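Local structure of putative cyclohexadienyl dehydrogenase and ADH prephenate dehydrogenase (Rhizobium meliloti, 4WJI) at residues T233-R236 and D237-L240; R278-A281 and I282-I286; H87-P90 and G91-V94; L163-E166 and T167-S170. The protein probably catalyses the oxidative decarboxylation of prephenate to 4-hydroxyphenylpyruvate in tyrosine biosynthesis, and binds NADP and tyrosine. One frame throughout, in Å; residues are numbered along the deposited sequence.

Contact 1: T233-R236 and D237-L240; sequences TMWR and DVCL. With NAP (NADP nicotinamide-adenine-dinucleotide phosphate), chain B.
From Thr233 to Leu240 the chain runs as regular alpha-helix, each carbonyl of 233-236 taking the amide four residues on, as in Cys239 N to Trp235 O at 3.1 Å. Arg236 and Asp237 lie side by side on one flank of helix 232-241. The bend of the arginine chain at its third torsion (chi3 69°) turns the guanidinium back alongside its neighbour, whose OD1 meets its edge: NE and NH2 both donate to Asp237 OD1, each at 3.0 Å and close to the guanidinium plane. Asp237 OD2 is held separately by the backbone N of Gly75, so one carboxylate ties this helix to a loop of the nucleotide-binding domain. With an alanine in place of Arg236, Asp237 OD1 would probably lose both charged donors, leaving the carboxylate held chiefly through OD2. On another flank, Trp235 CZ3 lies 3.8 Å from Val238 CG1, while His192 stacks on the indole. Met234, present as selenomethionine, reaches outward on a fully extended chain, its SE 3.3 Å from N7N of the NADP carboxamide. Met234 touches both cofactor and tyrosine, and Trp235 the tyrosine; behind them, both oxygens of the buried Asp237 carboxylate have donors.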
loop_
_atom_site.group_PDB
_atom_site.type_symbol
_atom_site.label_atom_id
_atom_site.label_comp_id
_atom_site.label_asym_id
_atom_site.label_seq_id
_atom_site.Cartn_x
_atom_site.Cartn_y
_atom_site.Cartn_z
ATOM N N THR A 233 9.118 17.715 2.129
ATOM C CA THR A 233 9.877 18.303 3.234
ATOM C C THR A 233 9.876 17.380 4.450
ATOM O O THR A 233 10.945 17.142 5.055
ATOM C CB THR A 233 9.359 19.697 3.611
ATOM O OG1 THR A 233 9.402 20.563 2.462
ATOM C CG2 THR A 233 10.163 20.312 4.692
HETATM N N MSE A 234 8.694 16.865 4.804
HETATM C CA MSE A 234 8.563 15.954 5.944
HETATM C C MSE A 234 9.512 14.796 5.773
HETATM O O MSE A 234 10.222 14.418 6.707
HETATM C CB MSE A 234 7.110 15.438 6.035
HETATM C CG MSE A 234 6.906 14.305 7.041
HETATM SE SE MSE A 234 5.023 13.912 7.200
HETATM C CE MSE A 234 5.327 12.198 7.988
ATOM N N TRP A 235 9.481 14.151 4.591
ATOM C CA TRP A 235 10.246 12.925 4.397
ATOM C C TRP A 235 11.724 13.153 4.151
ATOM O O TRP A 235 12.524 12.319 4.588
ATOM C CB TRP A 235 9.576 12.026 3.305
ATOM C CG TRP A 235 8.370 11.393 3.944
ATOM C CD1 TRP A 235 7.062 11.748 3.803
ATOM C CD2 TRP A 235 8.408 10.359 4.944
ATOM N NE1 TRP A 235 6.292 10.987 4.640
ATOM C CE2 TRP A 235 7.087 10.118 5.345
ATOM C CE3 TRP A 235 9.429 9.593 5.497
ATOM C CZ2 TRP A 235 6.775 9.164 6.322
ATOM C CZ3 TRP A 235 9.117 8.690 6.459
ATOM C CH2 TRP A 235 7.802 8.482 6.878
ATOM N N ARG A 236 12.097 14.257 3.508
ATOM C CA ARG A 236 13.493 14.679 3.475
ATOM C C ARG A 236 14.004 14.750 4.916
ATOM O O ARG A 236 15.071 14.182 5.257
ATOM C CB ARG A 236 13.660 16.014 2.772
ATOM C CG ARG A 236 15.084 16.566 2.848
ATOM C CD ARG A 236 15.127 18.043 2.567
ATOM N NE ARG A 236 14.517 18.780 3.636
ATOM C CZ ARG A 236 14.184 20.057 3.590
ATOM N NH1 ARG A 236 14.344 20.747 2.471
ATOM N NH2 ARG A 236 13.683 20.643 4.673
ATOM N N ASP A 237 13.256 15.454 5.764
ATOM C CA ASP A 237 13.737 15.630 7.129
ATOM C C ASP A 237 13.867 14.306 7.906
ATOM O O ASP A 237 14.813 14.124 8.677
ATOM C CB ASP A 237 12.879 16.633 7.875
ATOM C CG ASP A 237 13.151 18.066 7.462
ATOM O OD1 ASP A 237 13.948 18.348 6.509
ATOM O OD2 ASP A 237 12.587 18.962 8.187
ATOM N N VAL A 238 12.900 13.386 7.756
ATOM C CA VAL A 238 13.039 12.088 8.429
ATOM C C VAL A 238 14.319 11.359 8.001
ATOM O O VAL A 238 15.038 10.785 8.837
ATOM C CB VAL A 238 11.793 11.199 8.148
ATOM C CG1 VAL A 238 12.010 9.794 8.641
ATOM C CG2 VAL A 238 10.583 11.745 8.839
ATOM N N CYS A 239 14.604 11.345 6.698
ATOM C CA CYS A 239 15.801 10.669 6.201
ATOM C C CYS A 239 17.088 11.312 6.726
ATOM O O CYS A 239 18.087 10.610 6.975
ATOM C CB CYS A 239 15.834 10.705 4.671
ATOM S SG CYS A 239 14.615 9.624 3.901
ATOM N N LEU A 240 17.063 12.620 6.870
ATOM C CA LEU A 240 18.240 13.364 7.399
ATOM C C LEU A 240 18.433 13.146 8.901
ATOM O O LEU A 240 19.553 13.212 9.404
ATOM C CB LEU A 240 18.102 14.870 7.144
ATOM C CG LEU A 240 18.178 15.310 5.663
ATOM C CD1 LEU A 240 17.783 16.770 5.479
ATOM C CD2 LEU A 240 19.542 15.027 5.063
HETATM P PA NAP B . 2.221 19.603 7.227
HETATM O O1A NAP B . 0.791 19.274 7.026
HETATM O O2A NAP B . 3.133 19.859 6.075
HETATM O O5B NAP B . 2.292 20.899 8.172
HETATM C C5B NAP B . 3.531 21.569 8.373
HETATM C C4B NAP B . 3.419 22.691 9.403
HETATM O O4B NAP B . 4.736 23.094 9.761
HETATM C C3B NAP B . 2.762 23.940 8.846
HETATM O O3B NAP B . 2.174 24.710 9.882
HETATM C C2B NAP B . 3.930 24.731 8.319
HETATM O O2B NAP B . 3.687 26.110 8.334
HETATM C C1B NAP B . 4.985 24.425 9.346
HETATM N N9A NAP B . 6.407 24.562 8.929
HETATM C C8A NAP B . 7.001 24.030 7.873
HETATM N N7A NAP B . 8.284 24.279 7.802
HETATM C C5A NAP B . 8.545 25.044 8.899
HETATM C C6A NAP B . 9.722 25.643 9.390
HETATM N N6A NAP B . 10.895 25.511 8.741
HETATM N N1A NAP B . 9.631 26.312 10.520
HETATM C C2A NAP B . 8.466 26.412 11.137
HETATM N N3A NAP B . 7.312 25.902 10.752
HETATM C C4A NAP B . 7.385 25.222 9.615
HETATM O O3 NAP B . 2.921 18.519 8.176
HETATM P PN NAP B . 2.363 17.415 9.186
HETATM O O1N NAP B . 2.029 16.275 8.364
HETATM O O2N NAP B . 1.365 17.985 10.090
HETATM O O5D NAP B . 3.705 17.013 9.989
HETATM C C5D NAP B . 4.144 17.717 11.123
HETATM C C4D NAP B . 4.994 16.781 11.979
HETATM O O4D NAP B . 4.231 15.628 12.269
HETATM C C3D NAP B . 6.230 16.286 11.290
HETATM O O3D NAP B . 7.313 16.265 12.205
HETATM C C2D NAP B . 5.884 14.887 10.837
HETATM O O2D NAP B . 7.043 14.096 10.777
HETATM C C1D NAP B . 4.976 14.467 11.992
HETATM N N1N NAP B . 3.956 13.458 11.665
HETATM C C2N NAP B . 3.382 13.429 10.460
HETATM C C3N NAP B . 2.431 12.487 10.149
HETATM C C7N NAP B . 1.764 12.380 8.797
HETATM O O7N NAP B . 1.215 11.354 8.501
HETATM N N7N NAP B . 1.815 13.428 8.005
HETATM C C4N NAP B . 2.079 11.585 11.118
HETATM C C5N NAP B . 2.669 11.660 12.353
HETATM C C6N NAP B . 3.639 12.588 12.615
HETATM P P2B NAP B . 3.396 26.931 6.981
HETATM O O1X NAP B . 2.399 26.137 6.205
HETATM O O2X NAP B . 2.853 28.238 7.484
HETATM O O3X NAP B . 4.686 27.081 6.196
#

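Contact 2: R278-A281 and I282-I286; sequences RTRA and IRRSI
Ala281, Arg284 and Ile282 are the residues most buried in this turn. Ala281 O receives Ser285 N at 3.1 Å, and the small Ala281 CB lies 4.2 Å from Ile282 CD1. Arg284 runs extended from CG to NE, back along its own helix, until NH2 stands over the centre of the Arg280 guanidinium, 3.5 Å from Arg280 CZ. The two flat groups are inclined at 43°, and Arg280 CB in turn lies over one face of the Arg284 guanidinium. Such like-charged stacking would probably be unfavourable alone; the bond of Arg280 NE to the backbone O of Ala229 of the second subunit may offset part of this. Much of this stretch belongs to helix 280-289, in the C-terminal helical part of the chain that meets the other subunit of the dimer. Its backbone bonds include Arg284 N to Arg280 O, 3.2 Å and nearly linear at 165°. With its second torsion folded (chi2 74°), Ile282 turns CD1 back to 3.4 Å from Arg278 O, a branched apolar chain resting on the backbone of the preceding turn. Nearby, Arg278 NH1 forms salt bridges with Asp203 and Asp204 of the second subunit, and Arg283 NH1 bonds Thr225 OG1 of that subunit.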
loop_
_atom_site.group_PDB
_atom_site.type_symbol
_atom_site.label_atom_id
_atom_site.label_comp_id
_atom_site.label_asym_id
_atom_site.label_seq_id
_atom_site.Cartn_x
_atom_site.Cartn_y
_atom_site.Cartn_z
ATOM N N ARG A 278 5.186 -17.289 4.790
ATOM C CA ARG A 278 5.622 -16.761 6.094
ATOM C C ARG A 278 5.061 -15.352 6.305
ATOM O O ARG A 278 4.648 -14.972 7.393
ATOM C CB ARG A 278 7.156 -16.765 6.157
ATOM C CG ARG A 278 7.762 -16.108 7.371
ATOM C CD ARG A 278 9.185 -16.613 7.633
ATOM N NE ARG A 278 10.171 -16.199 6.628
ATOM C CZ ARG A 278 10.785 -15.009 6.592
ATOM N NH1 ARG A 278 10.504 -14.057 7.478
ATOM N NH2 ARG A 278 11.683 -14.762 5.647
ATOM N N THR A 279 5.023 -14.553 5.255
ATOM C CA THR A 279 4.541 -13.196 5.384
ATOM C C THR A 279 3.045 -13.016 5.687
ATOM O O THR A 279 2.647 -12.003 6.145
ATOM C CB THR A 279 4.936 -12.320 4.196
ATOM O OG1 THR A 279 4.328 -12.822 3.025
ATOM C CG2 THR A 279 6.401 -12.314 4.010
ATOM N N ARG A 280 2.237 -14.016 5.413
ATOM C CA ARG A 280 0.798 -13.924 5.653
ATOM C C ARG A 280 0.434 -13.748 7.120
ATOM O O ARG A 280 -0.515 -13.117 7.450
ATOM C CB ARG A 280 0.083 -15.124 5.072
ATOM C CG ARG A 280 0.408 -15.291 3.619
ATOM C CD ARG A 280 -0.314 -16.481 3.036
ATOM N NE ARG A 280 -1.566 -16.080 2.479
ATOM C CZ ARG A 280 -2.485 -16.886 2.020
ATOM N NH1 ARG A 280 -2.371 -18.189 2.114
ATOM N NH2 ARG A 280 -3.534 -16.361 1.487
ATOM N N ALA A 281 1.223 -14.344 7.989
ATOM C CA ALA A 281 0.926 -14.327 9.396
ATOM C C ALA A 281 0.866 -12.915 9.966
ATOM O O ALA A 281 0.005 -12.617 10.739
ATOM C CB ALA A 281 1.973 -15.124 10.128
ATOM N N ILE A 282 1.783 -12.065 9.529
ATOM C CA ILE A 282 1.853 -10.705 10.005
ATOM C C ILE A 282 0.549 -9.982 9.657
ATOM O O ILE A 282 -0.015 -9.246 10.466
ATOM C CB ILE A 282 3.109 -9.982 9.379
ATOM C CG1 ILE A 282 4.404 -10.714 9.812
ATOM C CG2 ILE A 282 3.083 -8.501 9.689
ATOM C CD1 ILE A 282 4.689 -12.083 9.131
ATOM N N ARG A 283 0.061 -10.173 8.431
ATOM C CA ARG A 283 -1.164 -9.490 8.025
ATOM C C ARG A 283 -2.331 -9.936 8.889
ATOM O O ARG A 283 -3.184 -9.152 9.324
ATOM C CB ARG A 283 -1.514 -9.800 6.560
ATOM C CG ARG A 283 -2.825 -9.139 6.144
ATOM C CD ARG A 283 -2.764 -7.642 6.207
ATOM N NE ARG A 283 -3.977 -7.023 5.708
ATOM C CZ ARG A 283 -4.116 -5.703 5.554
ATOM N NH1 ARG A 283 -3.098 -4.884 5.868
ATOM N NH2 ARG A 283 -5.247 -5.199 5.097
ATOM N N ARG A 284 -2.412 -11.235 9.126
ATOM C CA ARG A 284 -3.494 -11.742 9.921
ATOM C C ARG A 284 -3.486 -11.158 11.352
ATOM O O ARG A 284 -4.538 -10.840 11.893
ATOM C CB ARG A 284 -3.417 -13.264 9.911
ATOM C CG ARG A 284 -3.747 -13.823 8.524
ATOM C CD ARG A 284 -3.072 -15.160 8.307
ATOM N NE ARG A 284 -3.520 -15.748 7.040
ATOM C CZ ARG A 284 -2.972 -16.811 6.483
ATOM N NH1 ARG A 284 -1.949 -17.406 7.084
ATOM N NH2 ARG A 284 -3.474 -17.276 5.349
ATOM N N SER A 285 -2.295 -10.924 11.916
ATOM C CA SER A 285 -2.192 -10.304 13.234
ATOM C C SER A 285 -2.642 -8.843 13.225
ATOM O O SER A 285 -3.291 -8.372 14.164
ATOM C CB SER A 285 -0.774 -10.373 13.737
ATOM O OG SER A 285 -0.341 -11.688 13.933
ATOM N N ILE A 286 -2.288 -8.125 12.160
ATOM C CA ILE A 286 -2.717 -6.750 12.004
ATOM C C ILE A 286 -4.218 -6.637 11.897
ATOM O O ILE A 286 -4.846 -5.739 12.478
ATOM C CB ILE A 286 -1.971 -6.117 10.807
ATOM C CG1 ILE A 286 -0.490 -5.900 11.193
ATOM C CG2 ILE A 286 -2.616 -4.782 10.308
ATOM C CD1 ILE A 286 0.395 -5.609 9.993
#

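Contact 3: H87-P90 and G91-V94; sequences HLKP and GAIV. With MG (magnesium ion), chain D.
Leu88 places its CG anti to its carbonyl carbon (chi1 -66°), and Val94 does the same with its CG2 branch, which turns the leucine fork and one valine methyl toward each other: CD1 and CD2 of Leu88 each lie 4.0 Å from Val94 CG2. The two side chains cross at about a right angle. What brings them together is a type II beta turn, Lys89 to Ala92, that leads from the loop after helix 77-84 into strand 93-96 of the Rossmann-type nucleotide-binding domain. It is closed by Ala92 N donating to Lys89 O at 3.1 Å, the amide standing above the carbonyl plane. Proline suits the second position of this turn, since its ring fixes phi near the -54° required. Gly91 suits the third, where phi is 82° and a side chain would run into Pro90 O. The small Ala92 sits close to the leucine, its CB 4.4 Å from Leu88 CD2. Leu88 packs further on Val68 of strand 67-70, tying the loop to the sheet, and Lys89 NZ forms a salt bridge with Asp66. At the beginning of the segment His87 faces a magnesium ion. A hydrogen bond from ND1 to Glu63 would hold its ring with NE2 turned to the metal; five waters complete an octahedral shell round the ion, with His87 NE2 as the one protein ligand at 2.4 Å.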
loop_
_atom_site.group_PDB
_atom_site.type_symbol
_atom_site.label_atom_id
_atom_site.label_comp_id
_atom_site.label_asym_id
_atom_site.label_seq_id
_atom_site.Cartn_x
_atom_site.Cartn_y
_atom_site.Cartn_z
ATOM N N HIS A 87 10.054 32.541 26.517
ATOM C CA HIS A 87 8.679 32.959 26.638
ATOM C C HIS A 87 7.757 31.947 27.277
ATOM O O HIS A 87 6.592 32.257 27.579
ATOM C CB HIS A 87 8.169 33.262 25.245
ATOM C CG HIS A 87 8.915 34.367 24.584
ATOM N ND1 HIS A 87 8.477 35.667 24.617
ATOM C CD2 HIS A 87 10.088 34.373 23.907
ATOM C CE1 HIS A 87 9.346 36.435 23.981
ATOM N NE2 HIS A 87 10.337 35.674 23.543
ATOM N N LEU A 88 8.278 30.773 27.560
ATOM C CA LEU A 88 7.508 29.735 28.237
ATOM C C LEU A 88 7.321 30.034 29.719
ATOM O O LEU A 88 8.274 30.441 30.387
ATOM C CB LEU A 88 8.224 28.403 28.088
ATOM C CG LEU A 88 8.324 27.832 26.675
ATOM C CD1 LEU A 88 9.421 26.771 26.555
ATOM C CD2 LEU A 88 6.978 27.271 26.217
ATOM N N LYS A 89 6.129 29.775 30.243
ATOM C CA LYS A 89 5.946 30.004 31.675
ATOM C C LYS A 89 6.484 28.802 32.470
ATOM O O LYS A 89 6.569 27.700 31.952
ATOM C CB LYS A 89 4.503 30.267 32.058
ATOM C CG LYS A 89 3.605 29.092 31.927
ATOM C CD LYS A 89 2.273 29.333 32.618
ATOM C CE LYS A 89 1.325 28.184 32.410
ATOM N NZ LYS A 89 -0.044 28.454 32.976
ATOM N N PRO A 90 6.853 29.034 33.744
ATOM C CA PRO A 90 7.230 27.917 34.589
ATOM C C PRO A 90 6.169 26.848 34.624
ATOM O O PRO A 90 4.967 27.170 34.767
ATOM C CB PRO A 90 7.434 28.560 35.974
ATOM C CG PRO A 90 7.649 29.996 35.708
ATOM C CD PRO A 90 6.863 30.316 34.468
ATOM N N GLY A 91 6.607 25.586 34.483
ATOM C CA GLY A 91 5.693 24.434 34.552
ATOM C C GLY A 91 4.939 24.140 33.250
ATOM O O GLY A 91 4.132 23.220 33.212
ATOM N N ALA A 92 5.183 24.941 32.193
ATOM C CA ALA A 92 4.619 24.604 30.871
ATOM C C ALA A 92 5.085 23.206 30.462
ATOM O O ALA A 92 6.223 22.801 30.759
ATOM C CB ALA A 92 5.041 25.651 29.820
ATOM N N ILE A 93 4.217 22.498 29.744
ATOM C CA ILE A 93 4.585 21.222 29.127
ATOM C C ILE A 93 4.771 21.482 27.632
ATOM O O ILE A 93 3.893 22.026 26.967
ATOM C CB ILE A 93 3.520 20.137 29.331
ATOM C CG1 ILE A 93 3.282 19.867 30.814
ATOM C CG2 ILE A 93 3.956 18.850 28.631
ATOM C CD1 ILE A 93 2.090 18.997 31.118
ATOM N N VAL A 94 5.955 21.116 27.128
ATOM C CA VAL A 94 6.268 21.209 25.721
ATOM C C VAL A 94 6.335 19.817 25.148
ATOM O O VAL A 94 7.036 18.952 25.683
ATOM C CB VAL A 94 7.610 21.934 25.453
ATOM C CG1 VAL A 94 7.927 21.952 23.965
ATOM C CG2 VAL A 94 7.543 23.339 25.941
HETATM MG MG MG D . 12.096 36.544 22.080
HETATM O O HOH W 1 10.653 37.140 20.531
HETATM O O HOH W 2 12.162 37.980 23.368
HETATM O O HOH W 3 13.857 35.196 23.080
HETATM O O HOH W 4 13.656 36.986 20.919
HETATM O O HOH W 5 12.242 34.536 20.880
#

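Contact 4: L163-E166 and T167-S170; sequences LFWE and TLGS
Thr167 closes the last turn of helix 155-167 on Leu163, and the chain then leaves through a Schellman motif centred on Gly169. Leu163 O receives two bonds from the one threonine: the backbone N at 2.9 Å and the hydroxyl OG1 at 2.7 Å, arriving from opposite faces of the carbonyl plane. The threonine's first torsion (chi1 -53°) swings OG1 back beside its own backbone N, which lets both donors reach the same oxygen. OG1 is also bonded to Gln3 NE2, linking the helix end to the start of the chain. With a valine in place of Thr167, Leu163 O would keep the amide but lose the hydroxyl, and the Gln3 amide would probably be left without this mate. Phe164 O is taken by Leu168 N. The Schellman pair follows: Ser170 N donates to Trp165 O at 3.0 Å, and Gly169 N to Glu166 O from well above the carbonyl plane. Glycine fits here because phi is 101°, a value at which a side chain would press on the preceding carbonyl. Ser170 OG is satisfied by Phe140 O. Leu168 CD2 lies against two rings, 3.7 Å from Trp165 CZ3 and 3.8 Å from Phe164 CE2, and those rings pack on Ile19 of helix 14-26. A water bridges the exit, donating to Glu166 O at 2.7 Å and to Ser170 O at 3.3 Å.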
loop_
_atom_site.group_PDB
_atom_site.type_symbol
_atom_site.label_atom_id
_atom_site.label_comp_id
_atom_site.label_asym_id
_atom_site.label_seq_id
_atom_site.Cartn_x
_atom_site.Cartn_y
_atom_site.Cartn_z
ATOM N N LEU A 163 -2.960 11.262 29.382
ATOM C CA LEU A 163 -4.400 11.436 29.464
ATOM C C LEU A 163 -4.895 12.192 28.213
ATOM O O LEU A 163 -5.942 11.871 27.661
ATOM C CB LEU A 163 -4.802 12.154 30.744
ATOM C CG LEU A 163 -6.249 12.616 30.814
ATOM C CD1 LEU A 163 -7.226 11.453 30.739
ATOM C CD2 LEU A 163 -6.511 13.396 32.079
ATOM N N PHE A 164 -4.140 13.184 27.776
ATOM C CA PHE A 164 -4.522 13.982 26.612
ATOM C C PHE A 164 -4.680 13.099 25.349
ATOM O O PHE A 164 -5.730 13.074 24.684
ATOM C CB PHE A 164 -3.480 15.062 26.400
ATOM C CG PHE A 164 -3.749 15.951 25.178
ATOM C CD1 PHE A 164 -4.723 16.939 25.219
ATOM C CD2 PHE A 164 -3.071 15.747 24.012
ATOM C CE1 PHE A 164 -4.960 17.791 24.139
ATOM C CE2 PHE A 164 -3.334 16.564 22.896
ATOM C CZ PHE A 164 -4.266 17.584 22.971
ATOM N N TRP A 165 -3.671 12.267 25.115
ATOM C CA TRP A 165 -3.714 11.366 23.946
ATOM C C TRP A 165 -4.774 10.306 24.051
ATOM O O TRP A 165 -5.433 9.951 23.050
ATOM C CB TRP A 165 -2.354 10.788 23.628
ATOM C CG TRP A 165 -1.464 11.764 22.929
ATOM C CD1 TRP A 165 -0.375 12.389 23.424
ATOM C CD2 TRP A 165 -1.643 12.276 21.587
ATOM N NE1 TRP A 165 0.131 13.287 22.471
ATOM C CE2 TRP A 165 -0.618 13.179 21.330
ATOM C CE3 TRP A 165 -2.554 11.988 20.551
ATOM C CZ2 TRP A 165 -0.527 13.881 20.090
ATOM C CZ3 TRP A 165 -2.427 12.644 19.357
ATOM C CH2 TRP A 165 -1.433 13.561 19.131
ATOM N N GLU A 166 -4.987 9.789 25.263
ATOM C CA GLU A 166 -6.076 8.854 25.475
ATOM C C GLU A 166 -7.422 9.486 25.177
ATOM O O GLU A 166 -8.312 8.839 24.609
ATOM C CB GLU A 166 -6.006 8.232 26.890
ATOM C CG GLU A 166 -4.863 7.249 27.051
ATOM C CD GLU A 166 -4.688 6.715 28.474
ATOM O OE1 GLU A 166 -5.321 7.270 29.422
ATOM O OE2 GLU A 166 -3.874 5.768 28.663
ATOM N N THR A 167 -7.576 10.750 25.512
ATOM C CA THR A 167 -8.829 11.474 25.286
ATOM C C THR A 167 -9.070 11.696 23.804
ATOM O O THR A 167 -10.215 11.707 23.348
ATOM C CB THR A 167 -8.875 12.760 26.094
ATOM O OG1 THR A 167 -8.594 12.450 27.469
ATOM C CG2 THR A 167 -10.233 13.421 25.940
ATOM N N LEU A 168 -7.975 11.837 23.053
ATOM C CA LEU A 168 -8.064 11.907 21.578
ATOM C C LEU A 168 -8.329 10.542 20.933
ATOM O O LEU A 168 -8.540 10.469 19.713
ATOM C CB LEU A 168 -6.798 12.576 21.032
ATOM C CG LEU A 168 -6.798 14.069 20.807
ATOM C CD1 LEU A 168 -7.342 14.871 21.955
ATOM C CD2 LEU A 168 -5.438 14.620 20.387
ATOM N N GLY A 169 -8.391 9.476 21.755
ATOM C CA GLY A 169 -8.757 8.141 21.310
ATOM C C GLY A 169 -7.631 7.160 21.098
ATOM O O GLY A 169 -7.864 6.057 20.585
ATOM N N SER A 170 -6.421 7.568 21.454
ATOM C CA SER A 170 -5.243 6.741 21.285
ATOM C C SER A 170 -4.901 5.839 22.465
ATOM O O SER A 170 -5.294 6.080 23.552
ATOM C CB SER A 170 -4.034 7.616 20.946
ATOM O OG SER A 170 -4.251 8.335 19.760
HETATM O O HOH W 6 -8.458 6.144 24.329
#

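Contacts 3 and 4 both belong to the nucleotide-binding domain, their nearest atoms about 8 Å apart, one leading into strand 93-96 and the other into strand 171-174 of the same sheet. Contact 1 meets the ligands directly through Met234, and the tyrosine also through Trp235; contact 4 stands back from them, its Trp165 side chain about 8 Å from NADP, while Val94 of contact 3 is about 13 Å away. Contacts 1 and 2, with centres 29 Å apart, both touch the second subunit, though their own nearest atoms are about 16 Å apart. Contacts 2 and 3 lie on opposite sides of the chain's centre, 44 Å between their own centres.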